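PDB 7C6O: cobalamin biosynthesis protein CobN from Mycobacterium tuberculosis, which forms the large, catalytic subunit of cobaltochelatase, the enzyme that inserts cobalt into the corrin ring, hydrogenobyrinic acid a,c-diamide, during cobalamin biosynthesis. Local coordinates for residues 134-139 with 153-158; 530-535 with 559-564; 711-716 with 766-771; 908-913 with 917-922. All blocks are in the same frame, centred on the assembly; numbering follows the deposited sequence. Where two conformers were deposited one is given.

Contact 1: 134-139 with 153-158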
loop_
_atom_site.group_PDB
_atom_site.type_symbol
_atom_site.label_atom_id
_atom_site.label_comp_id
_atom_site.label_asym_id
_atom_site.label_seq_id
_atom_site.Cartn_x
_atom_site.Cartn_y
_atom_site.Cartn_z
ATOM N N ALA A 134 52.789 6.593 -18.265
ATOM C CA ALA A 134 51.842 6.104 -17.267
ATOM C C ALA A 134 51.000 7.239 -16.696
ATOM O O ALA A 134 49.796 7.072 -16.471
ATOM C CB ALA A 134 52.592 5.377 -16.150
ATOM N N LEU A 135 51.615 8.400 -16.459
ATOM C CA LEU A 135 50.881 9.521 -15.880
ATOM C C LEU A 135 49.817 10.046 -16.840
ATOM O O LEU A 135 48.707 10.381 -16.417
ATOM C CB LEU A 135 51.853 10.632 -15.481
ATOM C CG LEU A 135 52.789 10.309 -14.310
ATOM C CD1 LEU A 135 53.977 11.262 -14.276
ATOM C CD2 LEU A 135 52.034 10.347 -12.985
ATOM N N GLN A 136 50.130 10.119 -18.136
ATOM C CA GLN A 136 49.125 10.568 -19.096
ATOM C C GLN A 136 48.018 9.530 -19.255
ATOM O O GLN A 136 46.838 9.887 -19.360
ATOM C CB GLN A 136 49.777 10.880 -20.444
ATOM C CG GLN A 136 48.858 11.588 -21.451
ATOM C CD GLN A 136 48.707 13.081 -21.180
ATOM O OE1 GLN A 136 48.834 13.538 -20.045
ATOM N NE2 GLN A 136 48.440 13.849 -22.231
ATOM N N ALA A 137 48.376 8.244 -19.271
ATOM C CA ALA A 137 47.358 7.197 -19.296
ATOM C C ALA A 137 46.439 7.300 -18.084
ATOM O O ALA A 137 45.224 7.096 -18.198
ATOM C CB ALA A 137 48.015 5.819 -19.351
ATOM N N HIS A 138 47.004 7.616 -16.916
ATOM C CA HIS A 138 46.186 7.799 -15.722
ATOM C C HIS A 138 45.109 8.851 -15.952
ATOM O O HIS A 138 43.956 8.672 -15.542
ATOM C CB HIS A 138 47.069 8.191 -14.537
ATOM C CG HIS A 138 46.298 8.527 -13.301
ATOM N ND1 HIS A 138 45.984 7.587 -12.341
ATOM C CD2 HIS A 138 45.764 9.695 -12.872
ATOM C CE1 HIS A 138 45.296 8.163 -11.372
ATOM N NE2 HIS A 138 45.146 9.443 -11.670
ATOM N N ILE A 139 45.462 9.944 -16.628
ATOM C CA ILE A 139 44.505 11.021 -16.859
ATOM C C ILE A 139 43.431 10.585 -17.850
ATOM O O ILE A 139 42.241 10.855 -17.647
ATOM C CB ILE A 139 45.245 12.287 -17.327
ATOM C CG1 ILE A 139 46.209 12.762 -16.236
ATOM C CG2 ILE A 139 44.254 13.386 -17.694
ATOM C CD1 ILE A 139 47.076 13.940 -16.636
ATOM N N HIS A 153 44.219 4.450 -26.703
ATOM C CA HIS A 153 44.802 3.389 -27.515
ATOM C C HIS A 153 45.829 3.954 -28.490
ATOM O O HIS A 153 46.938 3.424 -28.620
ATOM C CB HIS A 153 43.697 2.643 -28.263
ATOM C CG HIS A 153 44.161 1.394 -28.942
ATOM N ND1 HIS A 153 45.000 1.407 -30.036
ATOM C CD2 HIS A 153 43.896 0.089 -28.688
ATOM C CE1 HIS A 153 45.236 0.166 -30.422
ATOM N NE2 HIS A 153 44.578 -0.652 -29.622
ATOM N N ALA A 154 45.475 5.043 -29.175
ATOM C CA ALA A 154 46.394 5.645 -30.135
ATOM C C ALA A 154 47.582 6.293 -29.433
ATOM O O ALA A 154 48.718 6.204 -29.916
ATOM C CB ALA A 154 45.652 6.667 -30.995
ATOM N N PHE A 155 47.340 6.953 -28.298
ATOM C CA PHE A 155 48.432 7.547 -27.536
ATOM C C PHE A 155 49.459 6.493 -27.141
ATOM O O PHE A 155 50.668 6.701 -27.285
ATOM C CB PHE A 155 47.890 8.256 -26.293
ATOM C CG PHE A 155 48.955 8.628 -25.299
ATOM C CD1 PHE A 155 49.776 9.724 -25.521
ATOM C CD2 PHE A 155 49.148 7.873 -24.151
ATOM C CE1 PHE A 155 50.764 10.066 -24.617
ATOM C CE2 PHE A 155 50.133 8.207 -23.239
ATOM C CZ PHE A 155 50.945 9.305 -23.471
ATOM N N LEU A 156 48.991 5.348 -26.641
ATOM C CA LEU A 156 49.919 4.318 -26.190
ATOM C C LEU A 156 50.669 3.694 -27.358
ATOM O O LEU A 156 51.879 3.458 -27.269
ATOM C CB LEU A 156 49.170 3.249 -25.401
ATOM C CG LEU A 156 48.642 3.732 -24.054
ATOM C CD1 LEU A 156 47.786 2.655 -23.428
ATOM C CD2 LEU A 156 49.806 4.108 -23.151
ATOM N N CYS A 157 49.968 3.418 -28.459
ATOM C CA CYS A 157 50.624 2.848 -29.631
ATOM C C CYS A 157 51.703 3.782 -30.167
ATOM O O CYS A 157 52.847 3.364 -30.388
ATOM C CB CYS A 157 49.588 2.541 -30.712
ATOM S SG CYS A 157 48.538 1.125 -30.348
ATOM N N ASP A 158 51.361 5.056 -30.377
ATOM C CA ASP A 158 52.334 5.998 -30.928
ATOM C C ASP A 158 53.490 6.235 -29.966
ATOM O O ASP A 158 54.640 6.390 -30.394
ATOM C CB ASP A 158 51.656 7.324 -31.272
ATOM C CG ASP A 158 50.742 7.221 -32.477
ATOM O OD1 ASP A 158 50.532 6.093 -32.977
ATOM O OD2 ASP A 158 50.238 8.274 -32.924
#

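Contact 2: 530-535 with 559-564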
loop_
_atom_site.group_PDB
_atom_site.type_symbol
_atom_site.label_atom_id
_atom_site.label_comp_id
_atom_site.label_asym_id
_atom_site.label_seq_id
_atom_site.Cartn_x
_atom_site.Cartn_y
_atom_site.Cartn_z
ATOM N N HIS A 530 -14.567 -8.505 -21.893
ATOM C CA HIS A 530 -14.527 -7.600 -23.038
ATOM C C HIS A 530 -15.265 -6.302 -22.739
ATOM O O HIS A 530 -14.858 -5.233 -23.207
ATOM C CB HIS A 530 -15.130 -8.268 -24.276
ATOM C CG HIS A 530 -14.363 -9.459 -24.765
ATOM N ND1 HIS A 530 -13.103 -9.363 -25.317
ATOM C CD2 HIS A 530 -14.690 -10.772 -24.803
ATOM C CE1 HIS A 530 -12.685 -10.566 -25.667
ATOM N NE2 HIS A 530 -13.628 -11.440 -25.365
ATOM N N HIS A 531 -16.350 -6.373 -21.964
ATOM C CA HIS A 531 -17.067 -5.160 -21.583
ATOM C C HIS A 531 -16.208 -4.272 -20.690
ATOM O O HIS A 531 -16.176 -3.048 -20.867
ATOM C CB HIS A 531 -18.377 -5.526 -20.886
ATOM C CG HIS A 531 -19.150 -4.343 -20.396
ATOM N ND1 HIS A 531 -19.149 -3.947 -19.077
ATOM C CD2 HIS A 531 -19.947 -3.466 -21.052
ATOM C CE1 HIS A 531 -19.916 -2.879 -18.939
ATOM N NE2 HIS A 531 -20.410 -2.567 -20.124
ATOM N N TYR A 532 -15.504 -4.873 -19.728
ATOM C CA TYR A 532 -14.601 -4.111 -18.872
ATOM C C TYR A 532 -13.541 -3.396 -19.701
ATOM O O TYR A 532 -13.298 -2.197 -19.523
ATOM C CB TYR A 532 -13.950 -5.044 -17.846
ATOM C CG TYR A 532 -13.181 -4.342 -16.747
ATOM C CD1 TYR A 532 -11.932 -3.781 -16.993
ATOM C CD2 TYR A 532 -13.695 -4.253 -15.461
ATOM C CE1 TYR A 532 -11.226 -3.141 -15.997
ATOM C CE2 TYR A 532 -12.992 -3.613 -14.452
ATOM C CZ TYR A 532 -11.758 -3.061 -14.727
ATOM O OH TYR A 532 -11.052 -2.422 -13.733
ATOM N N LEU A 533 -12.898 -4.122 -20.618
ATOM C CA LEU A 533 -11.853 -3.521 -21.440
ATOM C C LEU A 533 -12.425 -2.468 -22.381
ATOM O O LEU A 533 -11.835 -1.396 -22.550
ATOM C CB LEU A 533 -11.118 -4.606 -22.226
ATOM C CG LEU A 533 -10.369 -5.640 -21.383
ATOM C CD1 LEU A 533 -9.895 -6.800 -22.246
ATOM C CD2 LEU A 533 -9.196 -4.994 -20.665
ATOM N N ALA A 534 -13.576 -2.754 -23.000
ATOM C CA ALA A 534 -14.179 -1.797 -23.921
ATOM C C ALA A 534 -14.502 -0.481 -23.224
ATOM O O ALA A 534 -14.288 0.598 -23.792
ATOM C CB ALA A 534 -15.440 -2.390 -24.548
ATOM N N ALA A 535 -15.013 -0.550 -21.993
ATOM C CA ALA A 535 -15.402 0.663 -21.283
ATOM C C ALA A 535 -14.199 1.565 -21.030
ATOM O O ALA A 535 -14.258 2.777 -21.267
ATOM C CB ALA A 535 -16.095 0.301 -19.970
ATOM N N GLY A 559 -11.003 1.450 -6.330
ATOM C CA GLY A 559 -11.528 0.717 -7.464
ATOM C C GLY A 559 -10.839 -0.623 -7.661
ATOM O O GLY A 559 -10.002 -1.052 -6.869
ATOM N N ASN A 560 -11.203 -1.296 -8.757
ATOM C CA ASN A 560 -10.694 -2.633 -9.027
ATOM C C ASN A 560 -9.635 -2.689 -10.120
ATOM O O ASN A 560 -9.008 -3.740 -10.288
ATOM C CB ASN A 560 -11.844 -3.590 -9.391
ATOM C CG ASN A 560 -12.645 -3.136 -10.610
ATOM O OD1 ASN A 560 -12.155 -2.404 -11.470
ATOM N ND2 ASN A 560 -13.893 -3.589 -10.687
ATOM N N LEU A 561 -9.415 -1.604 -10.865
ATOM C CA LEU A 561 -8.468 -1.663 -11.978
ATOM C C LEU A 561 -7.066 -2.016 -11.493
ATOM O O LEU A 561 -6.401 -2.888 -12.066
ATOM C CB LEU A 561 -8.458 -0.338 -12.742
ATOM C CG LEU A 561 -7.579 -0.325 -13.999
ATOM C CD1 LEU A 561 -8.245 0.455 -15.120
ATOM C CD2 LEU A 561 -6.194 0.245 -13.710
ATOM N N GLU A 562 -6.600 -1.349 -10.436
ATOM C CA GLU A 562 -5.261 -1.624 -9.929
ATOM C C GLU A 562 -5.162 -2.965 -9.212
ATOM O O GLU A 562 -4.080 -3.301 -8.718
ATOM C CB GLU A 562 -4.801 -0.493 -9.000
ATOM C CG GLU A 562 -5.601 -0.339 -7.706
ATOM C CD GLU A 562 -6.821 0.566 -7.849
ATOM O OE1 GLU A 562 -7.400 0.639 -8.954
ATOM O OE2 GLU A 562 -7.201 1.209 -6.847
ATOM N N TRP A 563 -6.248 -3.739 -9.157
ATOM C CA TRP A 563 -6.236 -5.060 -8.544
ATOM C C TRP A 563 -6.502 -6.170 -9.553
ATOM O O TRP A 563 -6.702 -7.322 -9.151
ATOM C CB TRP A 563 -7.253 -5.119 -7.401
ATOM C CG TRP A 563 -6.944 -4.130 -6.323
ATOM C CD1 TRP A 563 -7.450 -2.867 -6.197
ATOM C CD2 TRP A 563 -6.030 -4.308 -5.234
ATOM N NE1 TRP A 563 -6.913 -2.253 -5.087
ATOM C CE2 TRP A 563 -6.039 -3.117 -4.481
ATOM C CE3 TRP A 563 -5.206 -5.361 -4.821
ATOM C CZ2 TRP A 563 -5.260 -2.949 -3.337
ATOM C CZ3 TRP A 563 -4.433 -5.193 -3.683
ATOM C CH2 TRP A 563 -4.466 -3.996 -2.956
ATOM N N LEU A 564 -6.507 -5.855 -10.847
ATOM C CA LEU A 564 -6.699 -6.864 -11.872
ATOM C C LEU A 564 -5.484 -7.788 -11.938
ATOM O O LEU A 564 -4.376 -7.404 -11.554
ATOM C CB LEU A 564 -6.930 -6.206 -13.230
ATOM C CG LEU A 564 -8.226 -5.415 -13.422
ATOM C CD1 LEU A 564 -8.258 -4.803 -14.813
ATOM C CD2 LEU A 564 -9.442 -6.301 -13.193
#

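Contact 3: 711-716 with 766-771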
loop_
_atom_site.group_PDB
_atom_site.type_symbol
_atom_site.label_atom_id
_atom_site.label_comp_id
_atom_site.label_asym_id
_atom_site.label_seq_id
_atom_site.Cartn_x
_atom_site.Cartn_y
_atom_site.Cartn_z
ATOM N N GLU A 711 -17.123 22.636 16.468
ATOM C CA GLU A 711 -17.116 21.491 17.372
ATOM C C GLU A 711 -16.458 20.273 16.736
ATOM O O GLU A 711 -15.842 19.463 17.440
ATOM C CB GLU A 711 -18.544 21.160 17.809
ATOM N N GLN A 712 -16.571 20.123 15.414
ATOM C CA GLN A 712 -15.920 19.000 14.744
ATOM C C GLN A 712 -14.405 19.156 14.760
ATOM O O GLN A 712 -13.674 18.165 14.872
ATOM C CB GLN A 712 -16.431 18.865 13.310
ATOM C CG GLN A 712 -17.925 18.584 13.204
ATOM C CD GLN A 712 -18.774 19.836 13.361
ATOM O OE1 GLN A 712 -18.377 20.925 12.944
ATOM N NE2 GLN A 712 -19.947 19.685 13.968
ATOM N N GLU A 713 -13.916 20.393 14.647
ATOM C CA GLU A 713 -12.486 20.638 14.800
ATOM C C GLU A 713 -12.029 20.347 16.223
ATOM O O GLU A 713 -10.952 19.778 16.431
ATOM C CB GLU A 713 -12.154 22.082 14.418
ATOM C CG GLU A 713 -10.686 22.445 14.559
ATOM C CD GLU A 713 -10.415 23.905 14.242
ATOM O OE1 GLU A 713 -11.083 24.780 14.835
ATOM O OE2 GLU A 713 -9.541 24.176 13.394
ATOM N N LEU A 714 -12.836 20.732 17.217
ATOM C CA LEU A 714 -12.481 20.476 18.609
ATOM C C LEU A 714 -12.388 18.980 18.889
ATOM O O LEU A 714 -11.408 18.507 19.477
ATOM C CB LEU A 714 -13.500 21.145 19.533
ATOM C CG LEU A 714 -13.531 20.749 21.011
ATOM C CD1 LEU A 714 -12.196 20.998 21.677
ATOM C CD2 LEU A 714 -14.635 21.508 21.736
ATOM N N ASP A 715 -13.400 18.217 18.466
ATOM C CA ASP A 715 -13.394 16.775 18.702
ATOM C C ASP A 715 -12.235 16.093 17.988
ATOM O O ASP A 715 -11.590 15.199 18.548
ATOM C CB ASP A 715 -14.723 16.163 18.259
ATOM C CG ASP A 715 -15.826 16.353 19.282
ATOM O OD1 ASP A 715 -15.585 16.092 20.480
ATOM O OD2 ASP A 715 -16.937 16.764 18.886
ATOM N N LEU A 716 -11.959 16.492 16.745
ATOM C CA LEU A 716 -10.875 15.860 16.000
ATOM C C LEU A 716 -9.520 16.171 16.622
ATOM O O LEU A 716 -8.679 15.277 16.771
ATOM C CB LEU A 716 -10.921 16.301 14.538
ATOM C CG LEU A 716 -9.904 15.659 13.593
ATOM C CD1 LEU A 716 -9.975 14.143 13.678
ATOM C CD2 LEU A 716 -10.150 16.127 12.169
ATOM N N ALA A 766 -10.791 26.119 25.037
ATOM C CA ALA A 766 -10.291 27.454 25.344
ATOM C C ALA A 766 -9.222 27.881 24.348
ATOM O O ALA A 766 -9.206 29.035 23.903
ATOM C CB ALA A 766 -9.749 27.497 26.772
ATOM N N LEU A 767 -8.320 26.964 23.985
ATOM C CA LEU A 767 -7.311 27.274 22.979
ATOM C C LEU A 767 -7.957 27.594 21.639
ATOM O O LEU A 767 -7.525 28.517 20.935
ATOM C CB LEU A 767 -6.333 26.107 22.838
ATOM C CG LEU A 767 -5.189 26.301 21.842
ATOM C CD1 LEU A 767 -4.308 27.464 22.273
ATOM C CD2 LEU A 767 -4.372 25.026 21.702
ATOM N N GLN A 768 -8.996 26.841 21.270
ATOM C CA GLN A 768 -9.727 27.134 20.042
ATOM C C GLN A 768 -10.343 28.527 20.087
ATOM O O GLN A 768 -10.367 29.238 19.076
ATOM C CB GLN A 768 -10.809 26.077 19.819
ATOM C CG GLN A 768 -11.618 26.272 18.554
ATOM C CD GLN A 768 -12.715 25.237 18.407
ATOM O OE1 GLN A 768 -13.503 25.018 19.329
ATOM N NE2 GLN A 768 -12.767 24.589 17.249
ATOM N N ALA A 769 -10.837 28.937 21.259
ATOM C CA ALA A 769 -11.476 30.242 21.394
ATOM C C ALA A 769 -10.506 31.397 21.183
ATOM O O ALA A 769 -10.946 32.505 20.863
ATOM C CB ALA A 769 -12.141 30.362 22.766
ATOM N N THR A 770 -9.206 31.170 21.359
ATOM C CA THR A 770 -8.199 32.190 21.102
ATOM C C THR A 770 -7.733 32.200 19.652
ATOM O O THR A 770 -6.792 32.927 19.322
ATOM C CB THR A 770 -6.984 31.989 22.012
ATOM O OG1 THR A 770 -6.224 30.862 21.550
ATOM C CG2 THR A 770 -7.424 31.747 23.447
ATOM N N GLY A 771 -8.365 31.415 18.785
ATOM C CA GLY A 771 -7.849 31.250 17.442
ATOM C C GLY A 771 -6.613 30.385 17.384
ATOM O O GLY A 771 -5.752 30.601 16.525
#

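Contact 4: 908-913 with 917-922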
loop_
_atom_site.group_PDB
_atom_site.type_symbol
_atom_site.label_atom_id
_atom_site.label_comp_id
_atom_site.label_asym_id
_atom_site.label_seq_id
_atom_site.Cartn_x
_atom_site.Cartn_y
_atom_site.Cartn_z
ATOM N N ARG A 908 14.589 -12.493 17.270
ATOM C CA ARG A 908 14.758 -11.052 17.349
ATOM C C ARG A 908 15.303 -10.508 16.035
ATOM O O ARG A 908 16.160 -11.145 15.408
ATOM C CB ARG A 908 15.717 -10.690 18.485
ATOM C CG ARG A 908 15.651 -9.242 18.933
ATOM C CD ARG A 908 16.773 -8.921 19.906
ATOM N NE ARG A 908 16.961 -9.985 20.885
ATOM C CZ ARG A 908 16.314 -10.064 22.042
ATOM N NH1 ARG A 908 15.428 -9.136 22.374
ATOM N NH2 ARG A 908 16.554 -11.073 22.869
ATOM N N PRO A 909 14.823 -9.354 15.581
ATOM C CA PRO A 909 15.434 -8.711 14.415
ATOM C C PRO A 909 16.788 -8.118 14.772
ATOM O O PRO A 909 17.090 -7.834 15.933
ATOM C CB PRO A 909 14.433 -7.610 14.038
ATOM C CG PRO A 909 13.195 -7.885 14.845
ATOM C CD PRO A 909 13.653 -8.606 16.069
ATOM N N VAL A 910 17.609 -7.937 13.741
ATOM C CA VAL A 910 18.918 -7.302 13.860
ATOM C C VAL A 910 18.937 -6.110 12.916
ATOM O O VAL A 910 18.754 -6.271 11.703
ATOM C CB VAL A 910 20.063 -8.278 13.540
ATOM C CG1 VAL A 910 21.406 -7.567 13.617
ATOM C CG2 VAL A 910 20.031 -9.460 14.495
ATOM N N TRP A 911 19.148 -4.919 13.469
ATOM C CA TRP A 911 19.103 -3.682 12.705
ATOM C C TRP A 911 20.503 -3.156 12.424
ATOM O O TRP A 911 21.424 -3.314 13.231
ATOM C CB TRP A 911 18.314 -2.601 13.450
ATOM C CG TRP A 911 16.847 -2.871 13.589
ATOM C CD1 TRP A 911 15.860 -2.505 12.720
ATOM C CD2 TRP A 911 16.197 -3.544 14.673
ATOM N NE1 TRP A 911 14.635 -2.917 13.192
ATOM C CE2 TRP A 911 14.815 -3.557 14.390
ATOM C CE3 TRP A 911 16.650 -4.142 15.854
ATOM C CZ2 TRP A 911 13.884 -4.145 15.244
ATOM C CZ3 TRP A 911 15.724 -4.725 16.701
ATOM C CH2 TRP A 911 14.356 -4.723 16.391
ATOM N N ASP A 912 20.650 -2.524 11.264
ATOM C CA ASP A 912 21.784 -1.651 10.982
ATOM C C ASP A 912 21.415 -0.261 11.486
ATOM O O ASP A 912 20.518 0.385 10.935
ATOM C CB ASP A 912 22.098 -1.632 9.489
ATOM C CG ASP A 912 23.184 -0.636 9.137
ATOM O OD1 ASP A 912 24.378 -0.982 9.269
ATOM O OD2 ASP A 912 22.846 0.497 8.735
ATOM N N ASP A 913 22.096 0.203 12.536
ATOM C CA ASP A 913 21.677 1.438 13.191
ATOM C C ASP A 913 21.821 2.663 12.296
ATOM O O ASP A 913 21.122 3.658 12.518
ATOM C CB ASP A 913 22.458 1.641 14.491
ATOM C CG ASP A 913 21.853 0.877 15.656
ATOM O OD1 ASP A 913 20.878 0.128 15.435
ATOM O OD2 ASP A 913 22.348 1.030 16.793
ATOM N N ARG A 917 17.721 -0.312 8.698
ATOM C CA ARG A 917 17.173 -1.452 7.983
ATOM C C ARG A 917 17.442 -2.746 8.744
ATOM O O ARG A 917 18.427 -2.871 9.480
ATOM C CB ARG A 917 17.761 -1.519 6.570
ATOM C CG ARG A 917 17.350 -0.325 5.704
ATOM C CD ARG A 917 17.863 -0.415 4.274
ATOM N NE ARG A 917 16.973 0.295 3.356
ATOM C CZ ARG A 917 17.178 0.424 2.049
ATOM N NH1 ARG A 917 18.260 -0.098 1.485
ATOM N NH2 ARG A 917 16.299 1.083 1.303
ATOM N N VAL A 918 16.535 -3.706 8.582
ATOM C CA VAL A 918 16.701 -5.028 9.177
ATOM C C VAL A 918 17.656 -5.823 8.299
ATOM O O VAL A 918 17.422 -5.985 7.096
ATOM C CB VAL A 918 15.354 -5.750 9.326
ATOM C CG1 VAL A 918 15.564 -7.137 9.922
ATOM C CG2 VAL A 918 14.404 -4.930 10.190
ATOM N N ILE A 919 18.739 -6.315 8.895
ATOM C CA ILE A 919 19.803 -6.968 8.142
ATOM C C ILE A 919 20.005 -8.425 8.527
ATOM O O ILE A 919 20.675 -9.153 7.780
ATOM C CB ILE A 919 21.136 -6.201 8.277
ATOM C CG1 ILE A 919 21.582 -6.163 9.739
ATOM C CG2 ILE A 919 20.997 -4.790 7.724
ATOM C CD1 ILE A 919 22.908 -5.467 9.954
ATOM N N ASP A 920 19.456 -8.886 9.648
ATOM C CA ASP A 920 19.660 -10.265 10.073
ATOM C C ASP A 920 18.595 -10.633 11.100
ATOM O O ASP A 920 17.730 -9.826 11.452
ATOM C CB ASP A 920 21.069 -10.462 10.640
ATOM C CG ASP A 920 21.637 -11.833 10.328
ATOM O OD1 ASP A 920 20.845 -12.766 10.079
ATOM O OD2 ASP A 920 22.877 -11.977 10.330
ATOM N N LEU A 921 18.670 -11.876 11.575
ATOM C CA LEU A 921 17.811 -12.391 12.629
ATOM C C LEU A 921 18.677 -13.070 13.680
ATOM O O LEU A 921 19.754 -13.589 13.375
ATOM C CB LEU A 921 16.783 -13.396 12.090
ATOM C CG LEU A 921 15.806 -12.917 11.017
ATOM C CD1 LEU A 921 15.098 -14.109 10.390
ATOM C CD2 LEU A 921 14.799 -11.946 11.610
ATOM N N ALA A 922 18.194 -13.067 14.917
ATOM C CA ALA A 922 18.924 -13.675 16.019
ATOM C C ALA A 922 17.962 -14.440 16.918
ATOM O O ALA A 922 17.139 -13.829 17.611
ATOM C CB ALA A 922 19.679 -12.614 16.821
#

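Contact 1: 134-139 with 153-158
Gln136 of helix 131-143 lies across the end of the Phe155 ring, which reaches over from helix 146-161. Gln136 CB comes nearest, 3.6 Å from Phe155 CZ, and also touches CE2. The next carbon moves onto the ring. Gln136 CG stands 4.1 Å from the centroid of the Phe155 ring, 26° off the ring normal, a CH-pi contact over one face but offset toward the rim. Here the chain bends and the carboxamide turns off the ring, its plane 50° from that of the phenyl group. The amide therefore does not stack on Phe155; the methylenes do the touching, and the side chain goes on to lean on Pro170. Phe155 gets this far because its CG is anti to the backbone N (chi1 167°), which carries CE2 to 4.3 Å from the backbone N of Ala137. Beside this the spacing is looser: Ala137 CB and Leu156 CD2 are 4.5 Å apart. No hydrogen bond joins the two segments, so this is apolar helix packing. Phe167 meets the Phe155 ring edge-to-face, and Tyr140 meets it with the planes inclined. Beneath the helix pair runs the four-stranded parallel sheet of this small alpha/beta unit, where Ala137 and Leu156 both rest on Val111 of strand 110-114, and Leu156 also covers Ile84 and Val86 of strand 84-89.

Contact 2: 530-535 with 559-564
Tyr532 spans nearly the whole gap between helix 530-539 and the 559-564 loop by itself: the nearest CA atoms, those of Tyr532 and Leu561, are 9.5 Å apart. Its CG lies anti to the backbone N (chi1 -170°), sending the ring straight across to the loop. The tight part is at the phenol end. Tyr532 OH donates to Asn560 OD1 over a short 2.5 Å, approaching from above the amide plane, 37° out of it, and not along a lone pair. Asn560 CG lies at the ring edge, in the ring plane, with the amide plane turned 45° from it. The same hydroxyl presses on the backbone, with Tyr532 OH 3.2 Å from Leu561 CA, at the start of a 3-10 turn. From the direction opposite to the tyrosine comes Leu564, whose CD1 packs 3.6 Å from Tyr532 CE1. The contact slackens toward the amide nitrogen: Asn560 ND2 stays 3.9 Å from Tyr532 CE2 and has its hydrogen bond elsewhere. Asn560 is also the touching residue that remains partly exposed, while Tyr532, Leu561 and Leu564 are buried. Around this joint, Pro509 packs on Tyr532, and Ala535 of the same helix touches Ile495 of strand 492-500. On the far side Leu561 and Leu564 settle on Pro577 of helix 576-581, so the tyrosine ties helix 530-539 to the loop that leads from strand 551-555 to helix 576-581.

Contact 3: 711-716 with 766-771
Glu713 and Gln768 make the one hydrogen bond across this pair of helices. Gln768 NE2 donates a hydrogen bond to Glu713 OE1 at 2.9 Å, nearly straight with an N-H...O angle of 163°. The oxygen accepts on its anti lone pair, facing away from OE2, and lies in the plane of the glutamine amide, although carboxylate and amide planes are turned 48° apart. Both chains are extended beyond CG, which is how two side chains on separate backbones meet in mid-gap. NE2 has a second acceptor in Gly710 O, so two acceptors fix the amide's rotation; Glu713 OE1 also takes a weak hydrogen bond from Trp772 NE1.

Backbone bonds close helix 750-769 just beyond Gln768. Its end is a Schellman motif with Gly771 as the C-prime residue at positive phi: Gly771 N bonds to Gln768 O at 3.0 Å and Trp772 N to Leu767 O. Leu767 O also accepts from Thr770 OG1 at 2.8 Å.

Van der Waals contact is thin by comparison. Leu714 CB stands 3.9 Å from Gln768 OE1, and the leucine itself is buried against Val764 and Ala765, a turn earlier on helix 750-769.

Contact 4: 908-913 with 917-922
Arg908 and Ala922 exchange two backbone hydrogen bonds, with Arg908 N to Ala922 O at 2.9 Å and Ala922 N to Arg908 O at 2.8 Å. Along this antiparallel hairpin the ladder continues with Val910 N to Asp920 O at 3.0 Å. Then the register slips by one. Val910 O receives Ile919 N at 2.8 Å, nearly straight at 171°, and Asp920 N only weakly at 3.4 Å. Two residues, Ile919 and Asp920, are set against the single Val910, which makes this a classic beta bulge. Past it, Asp912 N to Arg917 O restores a good bond near the turn. Asp920 also ties down its own strand, since its OD1 accepts from Leu921 N.

Outward from the ladder, Val910 and Asp920 lie side by side on one face, and Val910 CG2 reaches Ala922 CB at 3.9 Å. Ile919 CG1 stands between the backbone N and the carbonyl carbon (chi1 61°), close beside Val910 O. On the other face Trp911 runs alongside Val918, whose CG2 comes within 3.6 Å of Trp911 NE1, while CB of Pro909 sits over one face of the indole. There Trp856 packs on Pro909, and Met954 on Val918 and Leu921; Trp856 also touches Arg908. Arg908 and Arg917 make salt bridges to Glu928 and Asp846, and Trp911 NE1 bonds to Pro851 O. Backbone bonding thus sets the hairpin's shape, while its side chains fasten it to neighbouring helices and loops.

In the fold
The four contacts follow one another along the chain, and no two of them touch. Contact 1 is the outlier, about 54 Å from the centre of the chain in the N-terminal alpha/beta unit; its nearest neighbour is contact 4, with about 31 Å between closest atoms. The sodium ion held by Asp125 and Ser127 belongs to this unit, about 13 Å from the side chain of Ala137. Contacts 2 and 4 lie on opposite sides of the chain's centre, their own centres 41 Å apart, and contact 3 sits about 44 Å, centre to centre, from each of them. The model holds no cobalt or corrin substrate, so it does not reveal how far any contact lies from the site of metal insertion.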